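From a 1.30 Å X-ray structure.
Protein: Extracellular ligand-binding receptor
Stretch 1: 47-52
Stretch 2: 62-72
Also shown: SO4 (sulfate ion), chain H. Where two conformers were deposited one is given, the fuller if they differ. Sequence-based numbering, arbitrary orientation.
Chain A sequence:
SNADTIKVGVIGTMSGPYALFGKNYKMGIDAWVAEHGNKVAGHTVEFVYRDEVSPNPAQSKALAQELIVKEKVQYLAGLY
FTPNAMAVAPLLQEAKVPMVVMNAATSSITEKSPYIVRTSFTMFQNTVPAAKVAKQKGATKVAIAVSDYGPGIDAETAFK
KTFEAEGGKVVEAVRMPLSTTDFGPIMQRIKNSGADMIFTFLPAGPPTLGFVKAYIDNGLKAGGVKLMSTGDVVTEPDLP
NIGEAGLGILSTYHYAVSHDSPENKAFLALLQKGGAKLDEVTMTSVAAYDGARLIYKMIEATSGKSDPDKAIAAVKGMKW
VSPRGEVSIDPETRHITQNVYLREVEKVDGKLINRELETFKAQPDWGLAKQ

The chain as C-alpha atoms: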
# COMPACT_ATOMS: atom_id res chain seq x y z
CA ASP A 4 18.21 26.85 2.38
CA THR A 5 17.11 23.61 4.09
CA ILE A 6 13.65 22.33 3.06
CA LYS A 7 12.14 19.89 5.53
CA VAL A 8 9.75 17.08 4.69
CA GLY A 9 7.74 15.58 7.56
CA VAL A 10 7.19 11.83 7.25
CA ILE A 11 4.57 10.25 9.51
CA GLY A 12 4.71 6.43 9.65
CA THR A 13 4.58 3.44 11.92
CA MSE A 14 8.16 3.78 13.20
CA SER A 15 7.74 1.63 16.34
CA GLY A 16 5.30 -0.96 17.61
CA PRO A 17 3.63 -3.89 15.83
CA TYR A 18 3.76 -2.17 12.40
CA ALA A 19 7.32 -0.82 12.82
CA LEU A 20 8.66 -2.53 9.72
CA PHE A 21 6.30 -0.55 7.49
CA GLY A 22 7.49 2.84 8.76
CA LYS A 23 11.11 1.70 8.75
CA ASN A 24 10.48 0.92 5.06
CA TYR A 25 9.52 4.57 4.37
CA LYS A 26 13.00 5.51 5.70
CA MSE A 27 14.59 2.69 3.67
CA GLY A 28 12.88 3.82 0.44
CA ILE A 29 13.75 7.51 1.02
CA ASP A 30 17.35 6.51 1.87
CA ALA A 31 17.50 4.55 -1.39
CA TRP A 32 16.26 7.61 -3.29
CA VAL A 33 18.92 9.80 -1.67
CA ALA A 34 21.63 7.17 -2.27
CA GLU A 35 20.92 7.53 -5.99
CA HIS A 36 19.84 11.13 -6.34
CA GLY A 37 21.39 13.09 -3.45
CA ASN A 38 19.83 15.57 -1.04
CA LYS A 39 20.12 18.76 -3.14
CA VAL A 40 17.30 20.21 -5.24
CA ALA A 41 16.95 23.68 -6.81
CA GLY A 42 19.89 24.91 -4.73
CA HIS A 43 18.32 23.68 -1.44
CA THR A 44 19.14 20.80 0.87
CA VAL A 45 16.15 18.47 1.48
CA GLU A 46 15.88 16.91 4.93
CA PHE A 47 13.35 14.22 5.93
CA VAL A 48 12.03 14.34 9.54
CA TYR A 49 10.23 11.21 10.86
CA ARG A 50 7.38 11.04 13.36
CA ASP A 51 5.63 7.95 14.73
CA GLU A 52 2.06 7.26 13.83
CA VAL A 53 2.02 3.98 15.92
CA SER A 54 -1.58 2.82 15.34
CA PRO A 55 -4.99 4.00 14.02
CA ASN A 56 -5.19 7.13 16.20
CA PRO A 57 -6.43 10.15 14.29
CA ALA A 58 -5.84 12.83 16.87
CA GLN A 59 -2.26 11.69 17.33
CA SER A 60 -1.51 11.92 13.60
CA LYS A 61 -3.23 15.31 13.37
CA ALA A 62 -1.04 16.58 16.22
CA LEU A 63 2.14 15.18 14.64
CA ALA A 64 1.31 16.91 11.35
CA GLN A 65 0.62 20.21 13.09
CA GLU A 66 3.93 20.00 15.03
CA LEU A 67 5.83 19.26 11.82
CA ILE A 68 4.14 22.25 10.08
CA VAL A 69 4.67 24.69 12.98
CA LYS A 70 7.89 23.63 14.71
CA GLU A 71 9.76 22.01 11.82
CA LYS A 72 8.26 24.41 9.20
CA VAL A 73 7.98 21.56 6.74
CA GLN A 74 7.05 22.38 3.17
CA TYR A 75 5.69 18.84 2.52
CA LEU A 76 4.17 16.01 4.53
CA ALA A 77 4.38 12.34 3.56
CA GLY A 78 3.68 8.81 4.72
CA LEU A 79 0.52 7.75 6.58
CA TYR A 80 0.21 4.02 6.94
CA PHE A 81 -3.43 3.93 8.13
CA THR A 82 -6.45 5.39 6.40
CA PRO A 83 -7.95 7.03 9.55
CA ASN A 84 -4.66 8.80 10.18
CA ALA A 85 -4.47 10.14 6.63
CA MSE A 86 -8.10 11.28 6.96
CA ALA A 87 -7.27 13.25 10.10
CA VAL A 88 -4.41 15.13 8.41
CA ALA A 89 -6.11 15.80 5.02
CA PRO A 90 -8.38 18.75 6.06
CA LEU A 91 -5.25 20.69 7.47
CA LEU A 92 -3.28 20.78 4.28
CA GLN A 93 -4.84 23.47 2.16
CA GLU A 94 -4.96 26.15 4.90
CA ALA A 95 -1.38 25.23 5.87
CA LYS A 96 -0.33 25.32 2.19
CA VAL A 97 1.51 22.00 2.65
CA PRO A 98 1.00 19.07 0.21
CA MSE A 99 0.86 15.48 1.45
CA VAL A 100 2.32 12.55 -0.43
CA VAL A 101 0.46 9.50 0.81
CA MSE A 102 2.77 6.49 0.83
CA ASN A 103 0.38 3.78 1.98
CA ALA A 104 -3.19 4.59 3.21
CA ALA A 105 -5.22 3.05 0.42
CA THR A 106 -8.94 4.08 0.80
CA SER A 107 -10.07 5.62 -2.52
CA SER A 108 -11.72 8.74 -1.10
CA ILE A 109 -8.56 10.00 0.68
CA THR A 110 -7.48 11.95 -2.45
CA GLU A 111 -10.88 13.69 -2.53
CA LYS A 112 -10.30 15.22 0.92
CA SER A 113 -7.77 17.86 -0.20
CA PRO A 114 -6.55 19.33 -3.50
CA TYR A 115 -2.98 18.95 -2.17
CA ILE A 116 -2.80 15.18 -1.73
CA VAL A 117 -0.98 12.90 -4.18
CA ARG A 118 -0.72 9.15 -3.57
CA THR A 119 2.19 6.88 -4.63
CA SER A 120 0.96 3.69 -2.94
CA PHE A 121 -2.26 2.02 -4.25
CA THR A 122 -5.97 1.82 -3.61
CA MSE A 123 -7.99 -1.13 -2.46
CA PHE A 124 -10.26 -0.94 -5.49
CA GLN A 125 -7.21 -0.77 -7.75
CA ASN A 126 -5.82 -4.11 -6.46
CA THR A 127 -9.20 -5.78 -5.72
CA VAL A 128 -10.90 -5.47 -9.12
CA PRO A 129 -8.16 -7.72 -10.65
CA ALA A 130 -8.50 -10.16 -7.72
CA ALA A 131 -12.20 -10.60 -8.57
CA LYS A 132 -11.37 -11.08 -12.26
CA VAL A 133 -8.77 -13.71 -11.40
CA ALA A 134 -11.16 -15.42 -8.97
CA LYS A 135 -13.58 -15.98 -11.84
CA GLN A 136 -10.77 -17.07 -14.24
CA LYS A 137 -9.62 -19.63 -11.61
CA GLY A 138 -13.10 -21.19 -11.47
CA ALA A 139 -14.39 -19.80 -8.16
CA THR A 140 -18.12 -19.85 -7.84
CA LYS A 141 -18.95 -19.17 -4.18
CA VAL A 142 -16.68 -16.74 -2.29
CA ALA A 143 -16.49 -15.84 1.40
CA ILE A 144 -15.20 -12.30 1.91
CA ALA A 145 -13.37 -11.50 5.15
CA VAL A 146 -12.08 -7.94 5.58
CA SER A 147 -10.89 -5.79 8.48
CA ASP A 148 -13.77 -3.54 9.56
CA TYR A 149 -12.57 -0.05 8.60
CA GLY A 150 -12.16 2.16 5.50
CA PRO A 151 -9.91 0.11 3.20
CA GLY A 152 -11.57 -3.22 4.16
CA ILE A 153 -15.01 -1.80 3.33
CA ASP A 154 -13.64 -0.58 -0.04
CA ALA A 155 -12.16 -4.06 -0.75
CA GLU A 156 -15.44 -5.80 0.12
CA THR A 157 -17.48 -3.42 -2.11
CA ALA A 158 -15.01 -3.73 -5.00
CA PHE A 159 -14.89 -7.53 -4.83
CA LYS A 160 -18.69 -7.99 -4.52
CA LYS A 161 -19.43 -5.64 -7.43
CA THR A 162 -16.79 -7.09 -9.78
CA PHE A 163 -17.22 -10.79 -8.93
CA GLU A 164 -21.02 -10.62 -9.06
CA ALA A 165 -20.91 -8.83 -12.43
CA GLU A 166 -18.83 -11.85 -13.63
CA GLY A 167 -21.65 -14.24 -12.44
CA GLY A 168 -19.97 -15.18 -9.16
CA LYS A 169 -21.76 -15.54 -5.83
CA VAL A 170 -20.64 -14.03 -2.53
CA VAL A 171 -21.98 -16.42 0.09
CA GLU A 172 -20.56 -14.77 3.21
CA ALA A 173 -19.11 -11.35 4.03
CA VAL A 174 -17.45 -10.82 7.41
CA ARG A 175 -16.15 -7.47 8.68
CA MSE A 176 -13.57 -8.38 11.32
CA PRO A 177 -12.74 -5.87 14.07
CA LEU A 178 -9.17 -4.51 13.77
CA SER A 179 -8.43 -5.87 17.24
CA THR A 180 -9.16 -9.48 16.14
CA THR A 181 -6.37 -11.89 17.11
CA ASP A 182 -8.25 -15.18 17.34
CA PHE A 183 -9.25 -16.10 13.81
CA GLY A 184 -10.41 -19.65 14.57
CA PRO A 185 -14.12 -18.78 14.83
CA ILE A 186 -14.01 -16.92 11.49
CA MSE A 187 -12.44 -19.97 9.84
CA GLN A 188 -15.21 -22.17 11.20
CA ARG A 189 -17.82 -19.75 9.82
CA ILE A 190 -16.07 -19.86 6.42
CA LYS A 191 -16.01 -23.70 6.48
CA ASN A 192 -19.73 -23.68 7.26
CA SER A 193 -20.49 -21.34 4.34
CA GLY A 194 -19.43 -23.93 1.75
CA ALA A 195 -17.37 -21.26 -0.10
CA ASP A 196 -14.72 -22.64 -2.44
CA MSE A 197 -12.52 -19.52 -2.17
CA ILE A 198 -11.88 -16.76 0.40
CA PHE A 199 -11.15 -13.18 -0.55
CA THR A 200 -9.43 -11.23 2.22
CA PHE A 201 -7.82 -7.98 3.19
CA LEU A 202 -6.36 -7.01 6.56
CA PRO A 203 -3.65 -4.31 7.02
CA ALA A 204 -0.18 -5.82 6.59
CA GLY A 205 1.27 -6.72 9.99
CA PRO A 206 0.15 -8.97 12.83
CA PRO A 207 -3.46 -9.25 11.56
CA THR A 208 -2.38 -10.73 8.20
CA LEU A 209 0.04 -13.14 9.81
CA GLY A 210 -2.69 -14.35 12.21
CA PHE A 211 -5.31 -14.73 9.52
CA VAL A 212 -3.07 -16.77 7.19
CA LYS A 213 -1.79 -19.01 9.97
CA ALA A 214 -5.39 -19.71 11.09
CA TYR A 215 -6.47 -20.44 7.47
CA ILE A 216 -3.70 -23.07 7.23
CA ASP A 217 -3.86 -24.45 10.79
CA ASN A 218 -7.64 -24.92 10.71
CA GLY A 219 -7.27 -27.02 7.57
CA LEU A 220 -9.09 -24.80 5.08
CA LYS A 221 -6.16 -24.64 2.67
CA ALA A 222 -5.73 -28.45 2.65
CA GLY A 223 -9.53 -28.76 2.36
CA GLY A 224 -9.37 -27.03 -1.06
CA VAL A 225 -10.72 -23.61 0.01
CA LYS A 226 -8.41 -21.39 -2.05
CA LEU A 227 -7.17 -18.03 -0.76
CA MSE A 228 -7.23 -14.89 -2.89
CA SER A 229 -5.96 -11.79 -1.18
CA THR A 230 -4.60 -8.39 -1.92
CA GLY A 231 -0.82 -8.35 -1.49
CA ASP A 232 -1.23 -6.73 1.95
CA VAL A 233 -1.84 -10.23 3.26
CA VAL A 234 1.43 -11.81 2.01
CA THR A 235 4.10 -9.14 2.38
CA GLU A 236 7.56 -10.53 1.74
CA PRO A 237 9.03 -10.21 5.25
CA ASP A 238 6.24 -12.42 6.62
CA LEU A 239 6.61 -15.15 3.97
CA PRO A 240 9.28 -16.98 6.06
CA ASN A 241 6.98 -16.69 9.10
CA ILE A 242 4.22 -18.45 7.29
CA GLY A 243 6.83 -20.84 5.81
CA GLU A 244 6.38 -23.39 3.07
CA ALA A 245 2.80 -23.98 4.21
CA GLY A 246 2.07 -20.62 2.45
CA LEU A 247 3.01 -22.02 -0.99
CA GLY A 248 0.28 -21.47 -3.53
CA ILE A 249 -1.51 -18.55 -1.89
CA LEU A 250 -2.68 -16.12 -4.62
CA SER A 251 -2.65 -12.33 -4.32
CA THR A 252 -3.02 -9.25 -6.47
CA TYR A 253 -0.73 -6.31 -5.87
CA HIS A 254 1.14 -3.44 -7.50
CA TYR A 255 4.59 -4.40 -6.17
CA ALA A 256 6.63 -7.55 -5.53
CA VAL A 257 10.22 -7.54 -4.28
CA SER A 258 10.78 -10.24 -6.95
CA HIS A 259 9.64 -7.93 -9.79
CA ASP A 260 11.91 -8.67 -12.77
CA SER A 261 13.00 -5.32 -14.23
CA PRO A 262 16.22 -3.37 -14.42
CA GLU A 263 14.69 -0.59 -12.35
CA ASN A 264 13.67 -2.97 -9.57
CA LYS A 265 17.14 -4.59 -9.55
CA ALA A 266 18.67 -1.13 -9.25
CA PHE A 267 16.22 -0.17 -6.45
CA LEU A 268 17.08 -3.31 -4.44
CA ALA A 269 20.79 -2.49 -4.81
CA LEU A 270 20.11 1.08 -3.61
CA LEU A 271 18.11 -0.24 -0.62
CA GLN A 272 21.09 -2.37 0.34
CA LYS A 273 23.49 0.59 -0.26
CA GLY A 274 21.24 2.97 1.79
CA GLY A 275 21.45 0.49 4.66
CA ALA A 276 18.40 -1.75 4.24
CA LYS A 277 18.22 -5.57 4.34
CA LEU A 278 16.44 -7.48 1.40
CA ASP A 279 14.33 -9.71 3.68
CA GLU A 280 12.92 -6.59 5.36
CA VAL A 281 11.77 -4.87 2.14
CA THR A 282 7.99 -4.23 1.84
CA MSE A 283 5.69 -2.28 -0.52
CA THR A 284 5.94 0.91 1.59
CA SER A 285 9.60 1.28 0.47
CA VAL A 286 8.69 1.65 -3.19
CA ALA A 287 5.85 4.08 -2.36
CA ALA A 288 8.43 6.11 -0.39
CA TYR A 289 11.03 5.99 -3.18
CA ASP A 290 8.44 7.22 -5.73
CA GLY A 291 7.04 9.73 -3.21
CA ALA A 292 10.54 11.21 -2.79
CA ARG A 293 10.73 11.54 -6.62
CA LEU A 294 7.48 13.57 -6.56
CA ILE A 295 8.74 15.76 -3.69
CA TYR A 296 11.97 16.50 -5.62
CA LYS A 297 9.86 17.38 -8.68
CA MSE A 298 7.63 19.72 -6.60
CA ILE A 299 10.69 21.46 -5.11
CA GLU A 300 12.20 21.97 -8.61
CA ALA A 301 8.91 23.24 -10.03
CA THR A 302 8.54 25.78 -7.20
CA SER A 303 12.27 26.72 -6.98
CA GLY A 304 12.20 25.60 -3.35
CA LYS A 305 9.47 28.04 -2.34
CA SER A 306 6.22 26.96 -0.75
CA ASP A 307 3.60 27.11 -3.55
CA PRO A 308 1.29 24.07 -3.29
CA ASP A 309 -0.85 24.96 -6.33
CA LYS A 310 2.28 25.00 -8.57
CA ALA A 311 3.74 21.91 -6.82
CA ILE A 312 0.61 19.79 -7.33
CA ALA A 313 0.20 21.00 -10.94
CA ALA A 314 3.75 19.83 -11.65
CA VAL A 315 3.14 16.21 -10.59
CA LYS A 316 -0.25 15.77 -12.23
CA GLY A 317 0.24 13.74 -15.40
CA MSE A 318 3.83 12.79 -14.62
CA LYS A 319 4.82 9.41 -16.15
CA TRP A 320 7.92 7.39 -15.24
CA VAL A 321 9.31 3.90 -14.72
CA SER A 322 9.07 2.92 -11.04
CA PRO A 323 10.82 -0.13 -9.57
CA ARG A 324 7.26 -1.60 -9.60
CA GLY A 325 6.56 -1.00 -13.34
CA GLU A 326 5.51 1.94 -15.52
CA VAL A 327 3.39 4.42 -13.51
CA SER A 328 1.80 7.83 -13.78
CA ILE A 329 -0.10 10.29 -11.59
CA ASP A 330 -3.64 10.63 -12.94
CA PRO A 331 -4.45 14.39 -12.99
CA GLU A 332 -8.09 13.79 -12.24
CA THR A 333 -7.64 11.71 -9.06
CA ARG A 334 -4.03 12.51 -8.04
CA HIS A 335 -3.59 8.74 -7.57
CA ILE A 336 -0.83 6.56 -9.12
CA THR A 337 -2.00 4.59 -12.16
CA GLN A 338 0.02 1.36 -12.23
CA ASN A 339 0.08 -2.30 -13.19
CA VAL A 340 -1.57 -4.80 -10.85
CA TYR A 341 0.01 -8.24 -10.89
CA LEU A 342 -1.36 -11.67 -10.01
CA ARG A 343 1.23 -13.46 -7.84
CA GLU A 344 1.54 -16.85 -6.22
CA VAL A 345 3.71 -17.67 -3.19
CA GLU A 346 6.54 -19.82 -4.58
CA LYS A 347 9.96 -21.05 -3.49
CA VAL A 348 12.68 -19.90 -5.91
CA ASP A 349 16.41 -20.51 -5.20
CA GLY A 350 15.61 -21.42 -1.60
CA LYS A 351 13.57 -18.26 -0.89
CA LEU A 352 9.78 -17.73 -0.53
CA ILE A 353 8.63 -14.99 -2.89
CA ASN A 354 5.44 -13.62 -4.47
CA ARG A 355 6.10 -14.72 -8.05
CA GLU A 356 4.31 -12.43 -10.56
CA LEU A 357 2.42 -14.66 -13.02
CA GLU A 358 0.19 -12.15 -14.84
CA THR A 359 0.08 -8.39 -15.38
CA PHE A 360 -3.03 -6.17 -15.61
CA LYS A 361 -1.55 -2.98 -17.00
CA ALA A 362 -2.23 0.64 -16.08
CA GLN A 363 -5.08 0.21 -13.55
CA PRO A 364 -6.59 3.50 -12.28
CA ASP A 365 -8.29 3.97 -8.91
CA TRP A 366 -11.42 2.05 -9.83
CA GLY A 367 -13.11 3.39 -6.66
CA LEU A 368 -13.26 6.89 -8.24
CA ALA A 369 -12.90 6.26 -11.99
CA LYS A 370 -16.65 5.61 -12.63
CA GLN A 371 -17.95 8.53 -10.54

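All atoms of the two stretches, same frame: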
# COMPACT_ATOMS: atom_id res chain seq x y z
N PHE A 47 14.53 14.96 5.50
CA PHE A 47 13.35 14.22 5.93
C PHE A 47 13.39 14.05 7.44
O PHE A 47 14.42 13.66 8.01
CB PHE A 47 13.33 12.88 5.21
CG PHE A 47 13.12 13.00 3.71
CD1 PHE A 47 14.22 13.16 2.84
CD2 PHE A 47 11.81 12.92 3.17
CE1 PHE A 47 14.02 13.29 1.46
CE2 PHE A 47 11.63 13.05 1.78
CZ PHE A 47 12.73 13.21 0.94
N VAL A 48 12.26 14.37 8.07
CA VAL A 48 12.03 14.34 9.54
C VAL A 48 10.92 13.32 9.82
O VAL A 48 9.84 13.43 9.24
CB VAL A 48 11.60 15.75 10.05
CG1 VAL A 48 11.46 15.75 11.59
CG2 VAL A 48 12.59 16.82 9.57
N TYR A 49 11.18 12.32 10.67
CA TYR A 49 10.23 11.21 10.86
C TYR A 49 9.48 11.34 12.18
O TYR A 49 10.08 11.64 13.22
CB TYR A 49 10.98 9.85 10.81
CG TYR A 49 11.63 9.63 9.46
CD1 TYR A 49 12.90 10.13 9.19
CD2 TYR A 49 10.94 8.95 8.46
CE1 TYR A 49 13.47 9.94 7.93
CE2 TYR A 49 11.51 8.77 7.21
CZ TYR A 49 12.75 9.27 6.95
OH TYR A 49 13.32 9.08 5.70
N ARG A 50 8.19 11.05 12.15
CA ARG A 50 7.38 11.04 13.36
C ARG A 50 6.55 9.76 13.37
O ARG A 50 6.21 9.20 12.30
CB ARG A 50 6.45 12.27 13.37
CG ARG A 50 7.16 13.62 13.47
CD ARG A 50 7.90 13.75 14.80
NE ARG A 50 8.60 15.05 14.93
CZ ARG A 50 9.89 15.24 14.73
NH1 ARG A 50 10.67 14.22 14.38
NH2 ARG A 50 10.41 16.46 14.91
N ASP A 51 6.17 9.30 14.56
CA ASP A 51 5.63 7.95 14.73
C ASP A 51 4.11 7.94 14.92
O ASP A 51 3.56 8.32 15.95
CB ASP A 51 6.36 7.32 15.93
CG ASP A 51 6.09 5.87 16.11
OD1 ASP A 51 5.40 5.20 15.28
OD2 ASP A 51 6.62 5.37 17.13
N GLU A 52 3.46 7.43 13.88
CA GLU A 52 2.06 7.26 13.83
C GLU A 52 1.51 6.17 14.79
O GLU A 52 0.35 6.28 15.27
CB GLU A 52 1.86 6.84 12.36
CG GLU A 52 0.52 6.43 11.96
CD GLU A 52 0.39 6.13 10.46
OE1 GLU A 52 1.38 6.27 9.66
OE2 GLU A 52 -0.71 5.73 10.12
N ALA A 62 -1.96 15.81 15.40
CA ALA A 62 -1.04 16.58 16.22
C ALA A 62 0.38 16.47 15.67
O ALA A 62 1.11 17.46 15.67
CB ALA A 62 -1.12 16.12 17.67
N LEU A 63 0.79 15.29 15.20
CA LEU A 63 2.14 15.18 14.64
C LEU A 63 2.27 16.07 13.40
O LEU A 63 3.31 16.72 13.23
CB LEU A 63 2.42 13.73 14.23
CG LEU A 63 2.57 12.71 15.37
CD1 LEU A 63 2.64 11.31 14.75
CD2 LEU A 63 3.76 13.01 16.26
N ALA A 64 1.25 16.07 12.55
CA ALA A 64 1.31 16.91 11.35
C ALA A 64 1.41 18.39 11.71
O ALA A 64 2.19 19.14 11.10
CB ALA A 64 0.11 16.61 10.48
N GLN A 65 0.59 18.81 12.69
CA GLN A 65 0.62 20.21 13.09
C GLN A 65 1.98 20.58 13.69
O GLN A 65 2.48 21.66 13.41
CB GLN A 65 -0.51 20.51 14.08
CG GLN A 65 -1.84 20.44 13.39
CD GLN A 65 -3.03 20.54 14.30
OE1 GLN A 65 -2.95 20.17 15.49
NE2 GLN A 65 -4.14 21.09 13.77
N GLU A 66 2.59 19.70 14.50
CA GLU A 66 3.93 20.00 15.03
C GLU A 66 4.95 20.10 13.90
O GLU A 66 5.86 20.95 13.92
CB GLU A 66 4.36 18.91 16.03
CG GLU A 66 5.75 19.14 16.65
CD GLU A 66 7.02 18.48 15.98
OE1 GLU A 66 7.01 17.65 15.06
OE2 GLU A 66 8.16 18.78 16.43
N LEU A 67 4.87 19.20 12.93
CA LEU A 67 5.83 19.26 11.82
C LEU A 67 5.66 20.58 11.02
O LEU A 67 6.64 21.20 10.63
CB LEU A 67 5.65 18.07 10.87
CG LEU A 67 6.18 16.75 11.44
CD1 LEU A 67 5.51 15.55 10.74
CD2 LEU A 67 7.69 16.74 11.33
N ILE A 68 4.40 21.00 10.80
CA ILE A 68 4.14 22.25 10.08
C ILE A 68 4.65 23.46 10.87
O ILE A 68 5.31 24.35 10.31
CB ILE A 68 2.62 22.38 9.79
CG1 ILE A 68 2.19 21.36 8.70
CG2 ILE A 68 2.22 23.78 9.31
CD1 ILE A 68 0.70 21.08 8.64
N VAL A 69 4.35 23.49 12.18
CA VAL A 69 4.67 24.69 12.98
C VAL A 69 6.12 24.73 13.49
O VAL A 69 6.80 25.75 13.37
CB VAL A 69 3.68 24.81 14.15
CG1 VAL A 69 4.11 25.92 15.10
CG2 VAL A 69 2.28 25.08 13.63
N LYS A 70 6.58 23.62 14.05
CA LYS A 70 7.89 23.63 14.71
C LYS A 70 9.00 23.32 13.73
O LYS A 70 10.05 23.93 13.77
CB LYS A 70 7.88 22.70 15.93
CG LYS A 70 6.78 23.04 16.93
CD LYS A 70 6.95 24.45 17.48
CE LYS A 70 6.33 24.62 18.85
NZ LYS A 70 4.94 24.10 18.86
N GLU A 71 8.77 22.35 12.83
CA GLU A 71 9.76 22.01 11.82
C GLU A 71 9.63 22.84 10.53
O GLU A 71 10.52 22.79 9.68
CB GLU A 71 9.67 20.51 11.53
CG GLU A 71 9.97 19.63 12.74
CD GLU A 71 11.33 19.95 13.36
OE1 GLU A 71 12.28 20.29 12.62
OE2 GLU A 71 11.44 19.86 14.59
N LYS A 72 8.52 23.56 10.37
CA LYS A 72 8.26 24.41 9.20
C LYS A 72 8.39 23.61 7.92
O LYS A 72 8.89 24.09 6.90
CB LYS A 72 9.18 25.68 9.20
CG LYS A 72 9.00 26.52 10.47
CD LYS A 72 9.87 27.78 10.50
CE LYS A 72 9.37 28.72 11.59
NZ LYS A 72 9.28 28.01 12.90
S SO4 H . 14.23 15.47 14.42
O1 SO4 H . 15.18 15.30 15.55
O2 SO4 H . 13.25 16.54 14.78
O3 SO4 H . 14.97 15.89 13.20
O4 SO4 H . 13.51 14.19 14.14

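Strand 47-51 lies against helix 62-69, the two running nearly antiparallel at 156° with their axes 9.4 Å apart at closest approach. The register follows from this direction: R50 sits opposite L63, with CA atoms 6.8 Å apart, and V48 opposite L67, at 8.2 Å. The alternation of the strand sets which of its side chains face the helix. V48 and R50 direct their CA-to-CB bonds toward the helix, whereas Y49 and D51 point away. On the helix, L63 and E66 point toward the strand, and L67, which leaves its backbone sideways, brings its end nearer. The contact is modest, burying 348 Å² in all.

R50 dominates the polar chemistry, and each nitrogen of its guanidinium has an acceptor. R50 NE donates to E66 OE1 at 3.1 Å with an N-H...O angle of 161°, a hydrogen bond reinforced by opposite charge into a salt bridge. NH1 of R50 turns back to its own strand and donates to the carbonyl O of Y49 at 2.9 Å, and it also reaches O4 of the sulfate ion at 2.9 Å. NH2 of R50 donates to sulfate O2 at 2.8 Å. The ion, probably carried over from the crystallisation liquor, is thus held by two nearly straight hydrogen bonds, both with angles of 165°. A longer salt bridge joins R50 NH2 to E71 OE2 at 3.6 Å. The other carboxylate oxygen of E71, OE1, is satisfied elsewhere in the structure. E66 OE1, sulfate O2 and E71 OE2 all lie near the guanidinium plane, where the N-H groups point, while L67 CD2 lies over one face.

Leucines support the rest of the arginine side chain. R50 CG packs 3.7 Å from L67 CD1, and R50 CB 4.0 Å from L63 CD2, so the aliphatic part of R50 rests on the helix while its charged end reaches the acidic groups. V48 CG1 meets L67 CD2 at 3.9 Å, an apolar pair. L63 also touches the backbone at the end of the strand, its CD1 lying 3.4 Å from D51 O. The carboxylates of D51 and E52 do not bond across this contact: D51 OD2 and both E52 oxygens find hydrogen bonds elsewhere in the structure, and D51 OD1 bonds just outside the stretches.

Along this segment i to i+4 bonds run from E66 N to A62 O (2.9 Å) through K70 N to E66 O (2.8 Å). Beyond these, E71 N makes only weak bonds, and K72 departs from helical geometry with positive phi.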